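Local coordinates for protein branched-chain-amino-acid aminotransferase (Deinococcus radiodurans, PDB 3UZO) that probably transfers amino groups between leucine, valine or isoleucine and 2-oxoglutarate, with pyridoxal 5'-phosphate as cofactor, at residues Tyr71-Phe76 with Val157-Glu162; Ala99-Ser104 with Pro111-Glu116; Tyr40-Lys45 with Phe163-Phe168. All coordinates share one frame; numbering follows the deposited sequence.

Contact 1 of 3, residues Tyr71-Phe76 with Val157-Glu162; sequences YGQQCF and VRTAPE. With GLU (glutamic acid), chain F.
Tyr71 and Val157 meet beside a bound L-glutamate, in a substrate pocket to which each lends part of its side chain. Val157 CA lies over one face of the Tyr71 ring, near its centre, in a CH-pi contact 4.0 Å from CA to the ring centroid and 12° off the ring normal. The CG2 branch of Val157 reaches Tyr71 CE2 at 3.3 Å and also comes 3.6 Å from the ligand O. At the phenol end, Tyr71 OH lies at hydrogen-bonding distance, 2.8 Å, from glutamate OXT, which sits near the ring plane. The carbonyl O of Ile155 competes for the same phenol proton, so which acceptor takes it is open. Arg145 NH1 of the second subunit donates to the OH, and Phe76 of that subunit meets the Tyr71 ring nearly perpendicularly. The ligand therefore appears to belong to the active site of that subunit, reached by this edge of the chain. Behind the pocket the chain turns from Tyr71 into strand 74-83 through an inverse gamma turn centred on Gln73. From that turn Gln73 reaches the loop joining strands 141-151 and 162-172 with an extended side chain, CG anti to the backbone N (chi1 -177°). Gln73 OE1 takes the N-H of Ala160 at 2.9 Å, in the carbonyl plane and on a lone pair, while Ala160 CB approaches Gln73 OE1 to 3.3 Å. Gln73 NE2 donates to Thr159 OG1 at 3.0 Å, with OG1 tilted 16° from the amide plane. OE1 is also bonded to Thr67 OG1 and NE2 to Leu108 O, so four bonds fix the rotation of the amide. Thr159 OG1 has a further partner in the carbonyl O of Leu109.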
loop_
_atom_site.group_PDB
_atom_site.type_symbol
_atom_site.label_atom_id
_atom_site.label_comp_id
_atom_site.label_asym_id
_atom_site.label_seq_id
_atom_site.Cartn_x
_atom_site.Cartn_y
_atom_site.Cartn_z
ATOM N N TYR A 71 -7.173 -0.318 3.495
ATOM C CA TYR A 71 -6.586 0.856 2.860
ATOM C C TYR A 71 -5.116 1.096 3.149
ATOM O O TYR A 71 -4.662 2.240 3.171
ATOM C CB TYR A 71 -7.404 2.088 3.244
ATOM C CG TYR A 71 -8.881 1.883 3.029
ATOM C CD1 TYR A 71 -9.753 1.776 4.111
ATOM C CD2 TYR A 71 -9.403 1.737 1.740
ATOM C CE1 TYR A 71 -11.109 1.525 3.923
ATOM C CE2 TYR A 71 -10.759 1.483 1.539
ATOM C CZ TYR A 71 -11.603 1.376 2.640
ATOM O OH TYR A 71 -12.932 1.085 2.466
ATOM N N GLY A 72 -4.383 0.006 3.363
ATOM C CA GLY A 72 -2.959 0.080 3.635
ATOM C C GLY A 72 -2.507 1.117 4.647
ATOM O O GLY A 72 -1.378 1.602 4.560
ATOM N N GLN A 73 -3.359 1.468 5.605
ATOM C CA GLN A 73 -2.949 2.455 6.602
ATOM C C GLN A 73 -2.102 1.721 7.630
ATOM O O GLN A 73 -2.593 1.238 8.650
ATOM C CB GLN A 73 -4.156 3.110 7.266
ATOM C CG GLN A 73 -3.756 4.202 8.250
ATOM C CD GLN A 73 -4.924 5.064 8.676
ATOM O OE1 GLN A 73 -5.973 4.555 9.088
ATOM N NE2 GLN A 73 -4.749 6.384 8.581
ATOM N N GLN A 74 -0.813 1.652 7.335
ATOM C CA GLN A 74 0.132 0.926 8.163
ATOM C C GLN A 74 1.531 1.430 7.827
ATOM O O GLN A 74 1.786 1.863 6.706
ATOM C CB GLN A 74 0.036 -0.553 7.796
ATOM C CG GLN A 74 0.396 -0.786 6.311
ATOM C CD GLN A 74 0.132 -2.204 5.823
ATOM O OE1 GLN A 74 1.007 -2.835 5.224
ATOM N NE2 GLN A 74 -1.079 -2.704 6.063
ATOM N N CYS A 75 2.438 1.370 8.794
ATOM C CA CYS A 75 3.811 1.777 8.557
ATOM C C CYS A 75 4.648 1.014 9.559
ATOM O O CYS A 75 4.131 0.520 10.565
ATOM C CB CYS A 75 3.986 3.292 8.729
ATOM S SG CYS A 75 3.967 3.906 10.432
ATOM N N PHE A 76 5.939 0.904 9.297
ATOM C CA PHE A 76 6.783 0.161 10.212
ATOM C C PHE A 76 8.223 0.612 10.177
ATOM O O PHE A 76 8.633 1.398 9.322
ATOM C CB PHE A 76 6.701 -1.339 9.895
ATOM C CG PHE A 76 7.406 -1.737 8.618
ATOM C CD1 PHE A 76 8.692 -2.263 8.653
ATOM C CD2 PHE A 76 6.777 -1.594 7.389
ATOM C CE1 PHE A 76 9.344 -2.646 7.475
ATOM C CE2 PHE A 76 7.422 -1.973 6.200
ATOM C CZ PHE A 76 8.698 -2.496 6.245
ATOM N N VAL A 157 -13.113 4.887 2.806
ATOM C CA VAL A 157 -11.720 5.310 2.772
ATOM C C VAL A 157 -11.563 6.530 3.669
ATOM O O VAL A 157 -12.127 7.583 3.397
ATOM C CB VAL A 157 -11.278 5.698 1.348
ATOM C CG1 VAL A 157 -9.849 6.219 1.370
ATOM C CG2 VAL A 157 -11.389 4.503 0.425
ATOM N N ARG A 158 -10.797 6.381 4.740
ATOM C CA ARG A 158 -10.576 7.474 5.674
ATOM C C ARG A 158 -9.565 7.012 6.702
ATOM O O ARG A 158 -9.221 5.833 6.745
ATOM C CB ARG A 158 -11.881 7.832 6.388
ATOM C CG ARG A 158 -12.414 6.716 7.283
ATOM C CD ARG A 158 -13.635 7.169 8.068
ATOM N NE ARG A 158 -14.763 7.498 7.200
ATOM C CZ ARG A 158 -15.514 6.599 6.569
ATOM N NH1 ARG A 158 -15.264 5.305 6.710
ATOM N NH2 ARG A 158 -16.516 6.994 5.793
ATOM N N THR A 159 -9.089 7.933 7.532
ATOM C CA THR A 159 -8.144 7.554 8.563
ATOM C C THR A 159 -8.924 6.802 9.643
ATOM O O THR A 159 -10.080 7.133 9.933
ATOM C CB THR A 159 -7.428 8.797 9.154
ATOM O OG1 THR A 159 -6.428 8.371 10.086
ATOM C CG2 THR A 159 -8.419 9.724 9.846
ATOM N N ALA A 160 -8.300 5.775 10.212
ATOM C CA ALA A 160 -8.913 4.946 11.251
ATOM C C ALA A 160 -9.278 5.720 12.511
ATOM O O ALA A 160 -8.654 6.727 12.830
ATOM C CB ALA A 160 -7.966 3.806 11.629
ATOM N N PRO A 161 -10.298 5.250 13.248
ATOM C CA PRO A 161 -10.732 5.910 14.483
ATOM C C PRO A 161 -9.801 5.534 15.633
ATOM O O PRO A 161 -9.747 6.214 16.658
ATOM C CB PRO A 161 -12.138 5.358 14.686
ATOM C CG PRO A 161 -11.998 3.950 14.178
ATOM C CD PRO A 161 -11.218 4.154 12.890
ATOM N N GLU A 162 -9.078 4.432 15.456
ATOM C CA GLU A 162 -8.151 3.958 16.470
ATOM C C GLU A 162 -6.898 3.384 15.818
ATOM O O GLU A 162 -6.885 3.086 14.622
ATOM C CB GLU A 162 -8.815 2.883 17.336
ATOM C CG GLU A 162 -10.100 3.335 18.004
ATOM C CD GLU A 162 -10.672 2.283 18.932
ATOM O OE1 GLU A 162 -11.850 2.418 19.324
ATOM O OE2 GLU A 162 -9.943 1.327 19.275
HETATM N N GLU F . -13.463 0.894 -2.484
HETATM C CA GLU F . -14.324 2.090 -2.283
HETATM C C GLU F . -14.405 2.441 -0.815
HETATM O O GLU F . -14.758 3.595 -0.508
HETATM C CB GLU F . -15.730 1.829 -2.810
HETATM C CG GLU F . -15.874 2.023 -4.300
HETATM C CD GLU F . -17.316 1.975 -4.748
HETATM O OE1 GLU F . -18.171 2.551 -4.041
HETATM O OE2 GLU F . -17.584 1.367 -5.805
HETATM O OXT GLU F . -14.125 1.542 0.001
#

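Contact 2 of 3, residues Ala99-Ser104 with Pro111-Glu116; sequences ARMRMS and PELSDE. With PLP (pyridoxal-5'-phosphate), chain C.
Asp115 OD2 is gripped by both terminal nitrogens of Arg102: NH1 stands 2.6 Å from OD2 and NH2 2.9 Å from the same oxygen. This end-on salt bridge spans the connection between two consecutive helices, from the body of helix 94-107 to the first turn of helix 115-128, where Ser114 is the N-cap and its OG bonds to Gln117 N. NH1 meets OD2 nearly along its C-O direction, whereas NH2 arrives on the syn side, 30° out of the carboxylate plane. Arg102 NH1 has a second acceptor in the carbonyl O of Leu113, 3.0 Å from NH1 and met on an in-plane lone pair. Both acceptors lie close to the guanidinium plane, which fixes the orientation of the group, and Ala99 CA packs over one of its faces, toward the rim, 3.6 Å above the plane. Chi2 (128°) turns CD and chi3 turns NE out of a straight chain. Beside the aliphatic part of Arg102, Glu112 crosses it at about a right angle, Glu112 OE1 lying 3.1 Å from Arg102 CG without pairing with the guanidinium. Arg100 leaves the same helix for the cofactor and is salt-bridged through NE to Glu77. Arg100 NH1 donates to the phosphate oxygen O2P of pyridoxal 5'-phosphate at 2.7 Å, and Arg100 NH2 adds a weak bond to that same O2P at 3.0 Å.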
loop_
_atom_site.group_PDB
_atom_site.type_symbol
_atom_site.label_atom_id
_atom_site.label_comp_id
_atom_site.label_asym_id
_atom_site.label_seq_id
_atom_site.Cartn_x
_atom_site.Cartn_y
_atom_site.Cartn_z
ATOM N N ALA A 99 12.103 9.137 14.616
ATOM C CA ALA A 99 11.823 10.321 13.810
ATOM C C ALA A 99 11.249 9.917 12.453
ATOM O O ALA A 99 10.288 10.521 11.961
ATOM C CB ALA A 99 13.102 11.134 13.620
ATOM N N ARG A 100 11.825 8.885 11.847
ATOM C CA ARG A 100 11.332 8.458 10.552
ATOM C C ARG A 100 9.922 7.898 10.634
ATOM O O ARG A 100 9.113 8.125 9.736
ATOM C CB ARG A 100 12.259 7.415 9.917
ATOM C CG ARG A 100 11.882 7.091 8.474
ATOM C CD ARG A 100 12.944 6.264 7.786
ATOM N NE ARG A 100 13.061 4.932 8.366
ATOM C CZ ARG A 100 14.005 4.059 8.027
ATOM N NH1 ARG A 100 14.910 4.392 7.110
ATOM N NH2 ARG A 100 14.046 2.861 8.601
ATOM N N MET A 101 9.610 7.175 11.705
ATOM C CA MET A 101 8.274 6.617 11.803
ATOM C C MET A 101 7.271 7.736 12.004
ATOM O O MET A 101 6.103 7.593 11.656
ATOM C CB MET A 101 8.163 5.607 12.942
ATOM C CG MET A 101 6.944 4.708 12.788
ATOM S SD MET A 101 6.910 3.373 13.990
ATOM C CE MET A 101 6.238 4.240 15.359
ATOM N N ARG A 102 7.731 8.852 12.568
ATOM C CA ARG A 102 6.868 10.011 12.769
ATOM C C ARG A 102 6.500 10.553 11.384
ATOM O O ARG A 102 5.370 10.995 11.142
ATOM C CB ARG A 102 7.614 11.080 13.566
ATOM C CG ARG A 102 6.757 11.809 14.577
ATOM C CD ARG A 102 7.405 11.788 15.942
ATOM N NE ARG A 102 8.751 12.356 15.927
ATOM C CZ ARG A 102 9.764 11.852 16.620
ATOM N NH1 ARG A 102 9.578 10.775 17.375
ATOM N NH2 ARG A 102 10.958 12.420 16.568
ATOM N N MET A 103 7.461 10.519 10.469
ATOM C CA MET A 103 7.208 11.002 9.119
ATOM C C MET A 103 6.306 10.030 8.368
ATOM O O MET A 103 5.438 10.456 7.610
ATOM C CB MET A 103 8.522 11.225 8.363
ATOM C CG MET A 103 9.292 12.448 8.849
ATOM S SD MET A 103 8.222 13.914 9.106
ATOM C CE MET A 103 8.311 14.718 7.478
ATOM N N SER A 104 6.501 8.729 8.575
ATOM C CA SER A 104 5.650 7.737 7.918
ATOM C C SER A 104 4.218 7.908 8.425
ATOM O O SER A 104 3.267 7.920 7.639
ATOM C CB SER A 104 6.128 6.309 8.222
ATOM O OG SER A 104 7.383 6.040 7.621
ATOM N N PRO A 111 -1.497 8.851 14.066
ATOM C CA PRO A 111 -0.930 9.541 15.232
ATOM C C PRO A 111 0.554 9.235 15.411
ATOM O O PRO A 111 0.988 8.095 15.240
ATOM C CB PRO A 111 -1.786 9.027 16.389
ATOM C CG PRO A 111 -2.194 7.650 15.927
ATOM C CD PRO A 111 -2.537 7.892 14.475
ATOM N N GLU A 112 1.327 10.262 15.749
ATOM C CA GLU A 112 2.767 10.116 15.928
ATOM C C GLU A 112 3.189 9.580 17.293
ATOM O O GLU A 112 2.478 9.743 18.291
ATOM C CB GLU A 112 3.446 11.467 15.701
ATOM C CG GLU A 112 3.188 12.072 14.334
ATOM C CD GLU A 112 3.430 13.570 14.315
ATOM O OE1 GLU A 112 4.561 14.002 14.620
ATOM O OE2 GLU A 112 2.483 14.318 14.002
ATOM N N LEU A 113 4.358 8.947 17.325
ATOM C CA LEU A 113 4.921 8.415 18.562
ATOM C C LEU A 113 6.214 9.161 18.873
ATOM O O LEU A 113 7.073 9.321 18.007
ATOM C CB LEU A 113 5.210 6.927 18.419
ATOM C CG LEU A 113 3.971 6.037 18.448
ATOM C CD1 LEU A 113 4.316 4.721 17.826
ATOM C CD2 LEU A 113 3.474 5.857 19.879
ATOM N N SER A 114 6.345 9.627 20.109
ATOM C CA SER A 114 7.531 10.362 20.526
ATOM C C SER A 114 8.724 9.417 20.633
ATOM O O SER A 114 8.548 8.202 20.718
ATOM C CB SER A 114 7.288 11.008 21.892
ATOM O OG SER A 114 7.213 10.021 22.910
ATOM N N ASP A 115 9.932 9.977 20.619
ATOM C CA ASP A 115 11.154 9.176 20.759
ATOM C C ASP A 115 11.048 8.438 22.092
ATOM O O ASP A 115 11.440 7.276 22.230
ATOM C CB ASP A 115 12.390 10.077 20.822
ATOM C CG ASP A 115 12.732 10.708 19.492
ATOM O OD1 ASP A 115 13.812 11.334 19.409
ATOM O OD2 ASP A 115 11.937 10.584 18.535
ATOM N N GLU A 116 10.525 9.158 23.077
ATOM C CA GLU A 116 10.335 8.658 24.429
ATOM C C GLU A 116 9.636 7.304 24.464
ATOM O O GLU A 116 10.159 6.327 25.000
ATOM C CB GLU A 116 9.504 9.675 25.220
ATOM C CG GLU A 116 8.996 9.183 26.560
ATOM C CD GLU A 116 10.009 9.351 27.664
ATOM O OE1 GLU A 116 11.112 8.770 27.559
ATOM O OE2 GLU A 116 9.697 10.071 28.638
HETATM N N1 PLP C . 14.994 0.955 1.230
HETATM C C2 PLP C . 13.849 0.220 1.547
HETATM C C2A PLP C . 12.769 0.059 0.474
HETATM C C3 PLP C . 13.750 -0.342 2.871
HETATM O O3 PLP C . 12.667 -1.059 3.215
HETATM C C4 PLP C . 14.817 -0.131 3.832
HETATM C C4A PLP C . 14.646 -0.756 5.279
HETATM C C5 PLP C . 15.995 0.653 3.417
HETATM C C6 PLP C . 16.059 1.179 2.127
HETATM C C5A PLP C . 17.161 0.947 4.279
HETATM O O4P PLP C . 16.859 1.760 5.382
HETATM P P PLP C . 17.516 1.478 6.801
HETATM O O1P PLP C . 17.170 0.126 7.328
HETATM O O2P PLP C . 16.929 2.626 7.658
HETATM O O3P PLP C . 18.978 1.771 6.627
#

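Contact 3 of 3, residues Tyr40-Lys45 with Phe163-Phe168; sequences YLAHWK and FIFSVF
Trp44 has CG anti to its backbone N (chi1 -173°) and Phe163 has CG beside its own backbone N (chi1 -54°); both CG atoms lie on the same face of the sheet, above a hydrogen-bonded pair, and the side chains run side by side from there. The rings form an offset edge-to-face contact with planes at 78°: the edge of Phe163 is turned toward the face of the six-membered ring of Trp44, and Phe163 CD1 lies 3.5 Å from Trp44 CE3. On the same face, Tyr40 CE2 packs obliquely on Phe165 CD2 at 3.7 Å. The backbones form an antiparallel ladder in which Tyr40-Val167, Ala42-Phe165 and Trp44-Phe163 exchange hydrogen bonds, the longest being Phe163 N to Trp44 O at 3.3 Å. Tyr40 O accepts twice, from Val167 N and from Ser166 OG, the latter at 2.7 Å. On the other face, Leu41 CD1 presses on Ile164 CG2 at a tight 3.3 Å, and His43 lies alongside Ile164. Strand 39-45 is flanked by 48-55, and strand 162-172 by 141-151, within one antiparallel sheet. Helix 115-128 lies against the Tyr40 and Ala42 face, where Gln117 NE2 is hydrogen-bonded to Tyr40 OH.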
loop_
_atom_site.group_PDB
_atom_site.type_symbol
_atom_site.label_atom_id
_atom_site.label_comp_id
_atom_site.label_asym_id
_atom_site.label_seq_id
_atom_site.Cartn_x
_atom_site.Cartn_y
_atom_site.Cartn_z
ATOM N N TYR A 40 5.669 -5.604 22.791
ATOM C CA TYR A 40 5.057 -4.382 23.290
ATOM C C TYR A 40 3.810 -4.039 22.471
ATOM O O TYR A 40 3.791 -4.186 21.245
ATOM C CB TYR A 40 6.086 -3.245 23.213
ATOM C CG TYR A 40 5.600 -1.883 23.664
ATOM C CD1 TYR A 40 5.970 -1.363 24.906
ATOM C CD2 TYR A 40 4.809 -1.095 22.830
ATOM C CE1 TYR A 40 5.565 -0.083 25.305
ATOM C CE2 TYR A 40 4.396 0.185 23.218
ATOM C CZ TYR A 40 4.780 0.682 24.454
ATOM O OH TYR A 40 4.380 1.943 24.828
ATOM N N LEU A 41 2.767 -3.586 23.158
ATOM C CA LEU A 41 1.520 -3.223 22.498
ATOM C C LEU A 41 0.924 -1.983 23.152
ATOM O O LEU A 41 0.798 -1.921 24.378
ATOM C CB LEU A 41 0.518 -4.379 22.592
ATOM C CG LEU A 41 -0.858 -4.176 21.944
ATOM C CD1 LEU A 41 -0.703 -4.053 20.443
ATOM C CD2 LEU A 41 -1.764 -5.358 22.279
ATOM N N ALA A 42 0.568 -1.000 22.329
ATOM C CA ALA A 42 -0.032 0.238 22.813
ATOM C C ALA A 42 -1.231 0.556 21.938
ATOM O O ALA A 42 -1.268 0.204 20.761
ATOM C CB ALA A 42 0.975 1.382 22.768
ATOM N N HIS A 43 -2.215 1.226 22.524
ATOM C CA HIS A 43 -3.436 1.566 21.814
ATOM C C HIS A 43 -3.661 3.069 21.778
ATOM O O HIS A 43 -3.373 3.779 22.744
ATOM C CB HIS A 43 -4.637 0.916 22.511
ATOM C CG HIS A 43 -4.551 -0.574 22.614
ATOM N ND1 HIS A 43 -5.003 -1.418 21.621
ATOM C CD2 HIS A 43 -4.056 -1.373 23.589
ATOM C CE1 HIS A 43 -4.791 -2.670 21.981
ATOM N NE2 HIS A 43 -4.217 -2.671 23.170
ATOM N N TRP A 44 -4.179 3.545 20.654
ATOM C CA TRP A 44 -4.491 4.954 20.501
ATOM C C TRP A 44 -6.004 5.037 20.358
ATOM O O TRP A 44 -6.611 4.262 19.622
ATOM C CB TRP A 44 -3.844 5.537 19.247
ATOM C CG TRP A 44 -3.989 7.034 19.137
ATOM C CD1 TRP A 44 -3.074 7.980 19.515
ATOM C CD2 TRP A 44 -5.103 7.753 18.583
ATOM N NE1 TRP A 44 -3.547 9.239 19.221
ATOM C CE2 TRP A 44 -4.789 9.130 18.651
ATOM C CE3 TRP A 44 -6.335 7.367 18.037
ATOM C CZ2 TRP A 44 -5.664 10.127 18.185
ATOM C CZ3 TRP A 44 -7.207 8.361 17.575
ATOM C CH2 TRP A 44 -6.862 9.724 17.654
ATOM N N LYS A 45 -6.610 5.975 21.068
ATOM C CA LYS A 45 -8.052 6.156 20.996
ATOM C C LYS A 45 -8.423 7.474 21.662
ATOM O O LYS A 45 -7.759 7.919 22.599
ATOM C CB LYS A 45 -8.775 5.000 21.696
ATOM C CG LYS A 45 -10.296 5.092 21.636
ATOM C CD LYS A 45 -10.970 3.917 22.335
ATOM C CE LYS A 45 -10.633 3.880 23.817
ATOM N NZ LYS A 45 -11.370 2.797 24.530
ATOM N N PHE A 163 -5.841 3.248 16.608
ATOM C CA PHE A 163 -4.594 2.704 16.093
ATOM C C PHE A 163 -3.899 1.837 17.125
ATOM O O PHE A 163 -4.146 1.943 18.331
ATOM C CB PHE A 163 -3.634 3.830 15.684
ATOM C CG PHE A 163 -4.223 4.811 14.716
ATOM C CD1 PHE A 163 -5.074 5.823 15.158
ATOM C CD2 PHE A 163 -3.953 4.707 13.354
ATOM C CE1 PHE A 163 -5.651 6.714 14.254
ATOM C CE2 PHE A 163 -4.525 5.590 12.446
ATOM C CZ PHE A 163 -5.376 6.594 12.894
ATOM N N ILE A 164 -3.027 0.970 16.631
ATOM C CA ILE A 164 -2.235 0.119 17.489
ATOM C C ILE A 164 -0.765 0.355 17.143
ATOM O O ILE A 164 -0.405 0.542 15.972
ATOM C CB ILE A 164 -2.565 -1.376 17.278
ATOM C CG1 ILE A 164 -3.868 -1.733 17.997
ATOM C CG2 ILE A 164 -1.403 -2.232 17.758
ATOM C CD1 ILE A 164 -4.274 -3.196 17.854
ATOM N N PHE A 165 0.069 0.393 18.171
ATOM C CA PHE A 165 1.510 0.545 17.997
ATOM C C PHE A 165 2.074 -0.671 18.698
ATOM O O PHE A 165 1.754 -0.921 19.862
ATOM C CB PHE A 165 2.051 1.798 18.681
ATOM C CG PHE A 165 3.554 1.793 18.848
ATOM C CD1 PHE A 165 4.390 1.542 17.764
ATOM C CD2 PHE A 165 4.134 2.076 20.086
ATOM C CE1 PHE A 165 5.778 1.574 17.902
ATOM C CE2 PHE A 165 5.526 2.112 20.238
ATOM C CZ PHE A 165 6.348 1.861 19.141
ATOM N N SER A 166 2.910 -1.430 18.000
ATOM C CA SER A 166 3.473 -2.631 18.598
ATOM C C SER A 166 4.922 -2.817 18.194
ATOM O O SER A 166 5.358 -2.324 17.150
ATOM C CB SER A 166 2.645 -3.854 18.168
ATOM O OG SER A 166 3.135 -5.057 18.732
ATOM N N VAL A 167 5.672 -3.507 19.042
ATOM C CA VAL A 167 7.067 -3.801 18.750
ATOM C C VAL A 167 7.372 -5.231 19.162
ATOM O O VAL A 167 7.197 -5.588 20.334
ATOM C CB VAL A 167 8.074 -2.880 19.519
ATOM C CG1 VAL A 167 9.506 -3.181 19.031
ATOM C CG2 VAL A 167 7.755 -1.415 19.282
ATOM N N PHE A 168 7.778 -6.060 18.203
ATOM C CA PHE A 168 8.170 -7.431 18.523
ATOM C C PHE A 168 9.588 -7.590 17.997
ATOM O O PHE A 168 10.058 -6.767 17.194
ATOM C CB PHE A 168 7.205 -8.476 17.923
ATOM C CG PHE A 168 7.200 -8.552 16.419
ATOM C CD1 PHE A 168 8.150 -9.321 15.735
ATOM C CD2 PHE A 168 6.206 -7.913 15.686
ATOM C CE1 PHE A 168 8.098 -9.456 14.341
ATOM C CE2 PHE A 168 6.145 -8.039 14.285
ATOM C CZ PHE A 168 7.094 -8.816 13.618
#

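How the contacts relate
The three contacts lie in one region of the chain, with centres 13 to 15 Å apart. Contacts 1 and 3 reach the same sheet: Pro161 O of contact 1 touches Trp44 CZ3 of contact 3 at 3.4 Å, and the loop of residues 157-161 runs straight into strand 162-172. Contact 2 packs on that sheet, with Pro111 CD 3.3 Å from Phe163 CE1 of contact 3 and Cys75 SG of contact 1 at 3.9 Å from Met101 CG. Arg100 of contact 2 holds the cofactor phosphate in this subunit, whereas Tyr71 of contact 1 meets the glutamate that seems to serve the other. Contact 3 touches neither ligand; the side chain of Val167 is about 13 Å from a bound glutamate.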